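Local coordinates for UDP-glucose 6-dehydrogenase (Pyrobaculum islandicum, PDB 3VTF), which probably catalyses the NAD-dependent oxidation of UDP-glucose to UDP-glucuronate, a step of nucleotide-sugar biosynthesis, at residues Gly403-Thr408 / Val422-Arg427; Val336-Leu341 / Glu357-Leu362. One frame throughout, in Å; residues are numbered along the deposited sequence.

Contact 1 of 2, residues Gly403-Thr408 / Val422-Arg427; sequences GVIIAT and VVVDGR
Strands 403-406 and 422-425 run parallel, with V404 paired to V423 and I406 to D425; V404 and I406 hydrogen-bond to V422, V424 and G426. Their axes run 4.7 Å apart at 18°. V404 N donates to V422 O, and V424 N returns a nearly straight bond to V404 O (2.8 Å). I406 N then donates to V424 O, and G426 N reaches I406 O just past the strand ends.

V404, V423, I406 and D425 share one face of the sheet. V404 CG1 sits between its own backbone N and carbonyl carbon (chi1 73°), which lays it beside V423 CG2 at 3.7 Å. The other V423 branch, CG1, meets I406 CD1 at 3.8 Å. D425 OD1 also borders I406 CD1, but its bond goes to R427 N at 3.1 Å, from above the carboxylate plane. This is an Asx turn; OD2 is held by Y438 OH and V429 N. I405 and V424 lie side by side on the other face, where helix 304-328 covers V424.

R427 bends at chi2 (-70°), which brings CG, CD and NE alongside A407 O. R427 NE donates to A407 O at 2.8 Å, almost straight and in the guanidinium plane, though above the carbonyl plane. R427 NH2 bonds to G279 O. A leucine here would probably leave A407 O without this donor and the bound UDP-glucose without the guanidinium contact. A nucleotide site at the C-terminal ends of parallel strands is characteristic of Rossmann-like domains; here it is the UDP-binding domain, with R427 contacting UDP-glucose.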
loop_
_atom_site.group_PDB
_atom_site.type_symbol
_atom_site.label_atom_id
_atom_site.label_comp_id
_atom_site.label_asym_id
_atom_site.label_seq_id
_atom_site.Cartn_x
_atom_site.Cartn_y
_atom_site.Cartn_z
ATOM N N GLY A 403 4.857 -33.748 10.746
ATOM C CA GLY A 403 4.573 -32.298 10.623
ATOM C C GLY A 403 4.596 -31.860 9.164
ATOM O O GLY A 403 5.187 -32.497 8.287
ATOM N N VAL A 404 3.874 -30.819 8.851
ATOM C CA VAL A 404 3.808 -30.389 7.469
ATOM C C VAL A 404 3.777 -28.819 7.409
ATOM O O VAL A 404 3.254 -28.129 8.285
ATOM C CB VAL A 404 2.616 -31.055 6.715
ATOM C CG1 VAL A 404 1.305 -30.456 7.176
ATOM C CG2 VAL A 404 2.674 -30.785 5.226
ATOM N N ILE A 405 4.349 -28.279 6.348
ATOM C CA ILE A 405 4.262 -26.835 6.106
ATOM C C ILE A 405 3.618 -26.703 4.769
ATOM O O ILE A 405 4.104 -27.324 3.783
ATOM C CB ILE A 405 5.690 -26.180 6.066
ATOM C CG1 ILE A 405 6.313 -26.180 7.462
ATOM C CG2 ILE A 405 5.582 -24.746 5.541
ATOM C CD1 ILE A 405 7.826 -25.821 7.580
ATOM N N ILE A 406 2.540 -25.938 4.738
ATOM C CA ILE A 406 1.785 -25.659 3.536
ATOM C C ILE A 406 2.416 -24.412 2.902
ATOM O O ILE A 406 2.356 -23.353 3.507
ATOM C CB ILE A 406 0.313 -25.374 3.852
ATOM C CG1 ILE A 406 -0.354 -26.584 4.635
ATOM C CG2 ILE A 406 -0.463 -25.046 2.546
ATOM C CD1 ILE A 406 -1.855 -26.288 4.941
ATOM N N ALA A 407 2.988 -24.545 1.697
ATOM C CA ALA A 407 3.760 -23.454 1.093
ATOM C C ALA A 407 3.155 -22.893 -0.189
ATOM O O ALA A 407 3.505 -21.788 -0.599
ATOM C CB ALA A 407 5.246 -23.927 0.864
ATOM N N THR A 408 2.160 -23.572 -0.789
ATOM C CA THR A 408 1.431 -23.009 -1.920
ATOM C C THR A 408 -0.028 -23.500 -1.809
ATOM O O THR A 408 -0.264 -24.654 -1.583
ATOM C CB THR A 408 1.956 -23.591 -3.241
ATOM O OG1 THR A 408 3.379 -23.502 -3.293
ATOM C CG2 THR A 408 1.353 -22.853 -4.480
ATOM N N VAL A 422 0.465 -32.077 12.674
ATOM C CA VAL A 422 1.017 -30.790 13.107
ATOM C C VAL A 422 1.233 -29.979 11.816
ATOM O O VAL A 422 1.962 -30.424 10.947
ATOM C CB VAL A 422 2.359 -30.984 13.821
ATOM C CG1 VAL A 422 2.926 -29.585 14.185
ATOM C CG2 VAL A 422 2.114 -31.876 15.076
ATOM N N VAL A 423 0.532 -28.845 11.670
ATOM C CA VAL A 423 0.542 -28.136 10.427
ATOM C C VAL A 423 0.994 -26.716 10.756
ATOM O O VAL A 423 0.399 -26.041 11.624
ATOM C CB VAL A 423 -0.859 -28.055 9.826
ATOM C CG1 VAL A 423 -0.925 -27.176 8.566
ATOM C CG2 VAL A 423 -1.401 -29.450 9.537
ATOM N N VAL A 424 1.973 -26.252 9.983
ATOM C CA VAL A 424 2.377 -24.812 9.975
ATOM C C VAL A 424 1.846 -24.342 8.624
ATOM O O VAL A 424 2.313 -24.816 7.565
ATOM C CB VAL A 424 3.903 -24.677 10.094
ATOM C CG1 VAL A 424 4.341 -23.256 9.784
ATOM C CG2 VAL A 424 4.375 -25.075 11.523
ATOM N N ASP A 425 0.826 -23.501 8.665
ATOM C CA ASP A 425 0.134 -23.083 7.450
ATOM C C ASP A 425 0.753 -21.788 6.908
ATOM O O ASP A 425 0.678 -20.679 7.565
ATOM C CB ASP A 425 -1.320 -22.797 7.807
ATOM C CG ASP A 425 -2.165 -22.466 6.617
ATOM O OD1 ASP A 425 -1.634 -22.389 5.492
ATOM O OD2 ASP A 425 -3.391 -22.263 6.789
ATOM N N GLY A 426 1.371 -21.887 5.730
ATOM C CA GLY A 426 2.047 -20.666 5.201
ATOM C C GLY A 426 1.254 -19.886 4.248
ATOM O O GLY A 426 1.756 -18.879 3.742
ATOM N N ARG A 427 0.077 -20.401 3.892
ATOM C CA ARG A 427 -0.787 -19.806 2.875
ATOM C C ARG A 427 -2.286 -19.617 3.186
ATOM O O ARG A 427 -3.014 -19.235 2.299
ATOM C CB ARG A 427 -0.642 -20.549 1.549
ATOM C CG ARG A 427 0.761 -20.555 1.003
ATOM C CD ARG A 427 1.179 -19.178 0.519
ATOM N NE ARG A 427 2.523 -19.203 -0.027
ATOM C CZ ARG A 427 3.289 -18.136 -0.184
ATOM N NH1 ARG A 427 2.864 -16.951 0.170
ATOM N NH2 ARG A 427 4.494 -18.268 -0.690
#

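Contact 2 of 2, residues Val336-Leu341 / Glu357-Leu362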
loop_
_atom_site.group_PDB
_atom_site.type_symbol
_atom_site.label_atom_id
_atom_site.label_comp_id
_atom_site.label_asym_id
_atom_site.label_seq_id
_atom_site.Cartn_x
_atom_site.Cartn_y
_atom_site.Cartn_z
ATOM N N VAL A 336 8.970 -34.855 7.827
ATOM C CA VAL A 336 8.247 -33.546 7.633
ATOM C C VAL A 336 7.945 -33.323 6.158
ATOM O O VAL A 336 8.780 -33.607 5.319
ATOM C CB VAL A 336 9.123 -32.371 8.143
ATOM C CG1 VAL A 336 8.431 -31.060 7.829
ATOM C CG2 VAL A 336 9.486 -32.562 9.654
ATOM N N GLY A 337 6.729 -32.884 5.840
ATOM C CA GLY A 337 6.347 -32.639 4.465
ATOM C C GLY A 337 6.261 -31.158 4.098
ATOM O O GLY A 337 5.970 -30.277 4.948
ATOM N N VAL A 338 6.404 -30.881 2.805
ATOM C CA VAL A 338 6.097 -29.575 2.314
ATOM C C VAL A 338 5.070 -29.781 1.255
ATOM O O VAL A 338 5.365 -30.416 0.241
ATOM C CB VAL A 338 7.348 -28.876 1.706
ATOM C CG1 VAL A 338 6.977 -27.537 1.066
ATOM C CG2 VAL A 338 8.459 -28.815 2.725
ATOM N N LEU A 339 3.901 -29.156 1.438
ATOM C CA LEU A 339 2.837 -29.100 0.465
ATOM C C LEU A 339 2.963 -27.856 -0.385
ATOM O O LEU A 339 2.615 -26.761 0.086
ATOM C CB LEU A 339 1.428 -29.144 1.101
ATOM C CG LEU A 339 1.043 -30.527 1.680
ATOM C CD1 LEU A 339 -0.284 -30.478 2.477
ATOM C CD2 LEU A 339 1.008 -31.559 0.542
ATOM N N GLY A 340 3.448 -28.004 -1.634
ATOM C CA GLY A 340 3.489 -26.849 -2.543
ATOM C C GLY A 340 4.964 -26.458 -2.808
ATOM O O GLY A 340 5.701 -26.195 -1.872
ATOM N N LEU A 341 5.387 -26.490 -4.083
ATOM C CA LEU A 341 6.723 -26.141 -4.442
ATOM C C LEU A 341 6.678 -25.043 -5.508
ATOM O O LEU A 341 7.637 -24.301 -5.634
ATOM C CB LEU A 341 7.435 -27.362 -5.024
ATOM C CG LEU A 341 7.646 -28.494 -4.030
ATOM C CD1 LEU A 341 8.139 -29.765 -4.715
ATOM C CD2 LEU A 341 8.593 -28.108 -2.889
ATOM N N GLU A 357 12.592 -23.177 -0.598
ATOM C CA GLU A 357 13.384 -22.551 0.488
ATOM C C GLU A 357 13.093 -23.244 1.806
ATOM O O GLU A 357 14.031 -23.499 2.589
ATOM C CB GLU A 357 13.032 -21.065 0.762
ATOM C CG GLU A 357 13.930 -20.052 0.099
ATOM C CD GLU A 357 15.386 -20.413 0.146
ATOM O OE1 GLU A 357 16.000 -20.269 1.236
ATOM O OE2 GLU A 357 15.897 -20.851 -0.916
ATOM N N VAL A 358 11.793 -23.460 2.087
ATOM C CA VAL A 358 11.414 -24.204 3.319
ATOM C C VAL A 358 12.010 -25.649 3.306
ATOM O O VAL A 358 12.541 -26.074 4.321
ATOM C CB VAL A 358 9.888 -24.183 3.557
ATOM C CG1 VAL A 358 9.510 -25.210 4.617
ATOM C CG2 VAL A 358 9.499 -22.758 4.026
ATOM N N ALA A 359 11.942 -26.357 2.179
ATOM C CA ALA A 359 12.541 -27.722 2.072
ATOM C C ALA A 359 14.034 -27.642 2.440
ATOM O O ALA A 359 14.516 -28.402 3.301
ATOM C CB ALA A 359 12.337 -28.326 0.666
ATOM N N ARG A 360 14.742 -26.670 1.870
ATOM C CA ARG A 360 16.179 -26.500 2.196
ATOM C C ARG A 360 16.420 -26.214 3.646
ATOM O O ARG A 360 17.276 -26.855 4.314
ATOM C CB ARG A 360 16.800 -25.374 1.388
ATOM C CG ARG A 360 16.929 -25.648 -0.094
ATOM C CD ARG A 360 17.856 -24.549 -0.666
ATOM N NE ARG A 360 17.851 -24.532 -2.136
ATOM C CZ ARG A 360 17.194 -23.631 -2.880
ATOM N NH1 ARG A 360 16.480 -22.642 -2.324
ATOM N NH2 ARG A 360 17.218 -23.722 -4.189
ATOM N N LEU A 361 15.647 -25.292 4.205
ATOM C CA LEU A 361 15.808 -25.071 5.651
ATOM C C LEU A 361 15.550 -26.341 6.470
ATOM O O LEU A 361 16.176 -26.582 7.512
ATOM C CB LEU A 361 14.891 -23.918 6.203
ATOM C CG LEU A 361 15.223 -22.528 5.571
ATOM C CD1 LEU A 361 14.052 -21.501 5.727
ATOM C CD2 LEU A 361 16.493 -21.983 6.180
ATOM N N LEU A 362 14.529 -27.089 6.087
ATOM C CA LEU A 362 14.240 -28.325 6.818
ATOM C C LEU A 362 15.450 -29.289 6.698
ATOM O O LEU A 362 15.839 -29.925 7.684
ATOM C CB LEU A 362 12.962 -28.951 6.270
ATOM C CG LEU A 362 11.642 -28.157 6.614
ATOM C CD1 LEU A 362 10.567 -28.919 5.883
ATOM C CD2 LEU A 362 11.386 -28.096 8.128
#
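L362 turns its side chain onto V336 and V338, joining helix 354-364 to strand 335-339. These are the first two elements of a beta-alpha-beta unit that continues into strand 368-372, within the Rossmann-like UDP-binding domain. The short helix segment runs almost antiparallel to the strand segment, at 170°, with the axes 9.1 Å apart.

V336 and V338 are two positions apart, and both send their CB toward the helix. The contact between the segments is wholly apolar. The L362 side chain crosses that of V336 at about a right angle. L362 CD1 does most of the touching, while L362 CD2 comes only to 4.2 Å from V336 CG1. L362 lies more obliquely against V338.

V338 faces the helix through a single branch, CG2. With V338 CG1 anti to the backbone N (chi1 175°), CG2 falls anti to the carbonyl carbon and beside the N, facing the helix. V338 CG2 also meets V358 CG1 at 4.2 Å and A359 CB at 4.4 Å. The small A359 side chain is consistent with the close approach here, with the CA atoms of V338 and A359 6.7 Å apart.

Helix 304-328 packs on the same group: L324 touches V336, and P317 and V321 touch V358. L331 borders L362. L362 CD1 reaches both valines, 3.6 Å from V336 CG1 and 3.8 Å from V338 CG2.

Followed from the N terminus, strand 335-339 comes first of the four segments, well along the chain. Helix 354-364 then returns along it, so contact 2 closes a loop of 15 residues. The chain goes on through strand 368-372 and helix 394-400 before reaching strand 403-406. Contact 1 then closes a loop of 13 residues to strand 422-425. The two follow in series, neither nested nor crossed. They meet inside one parallel sheet, where strands 335-339 and 403-406 are neighbours. G337 N probably bonds to G403 O, and A407 N to L339 O. Contact 2 thus fixes a helix to the sheet, whereas contact 1 extends the sheet toward strand 437-440.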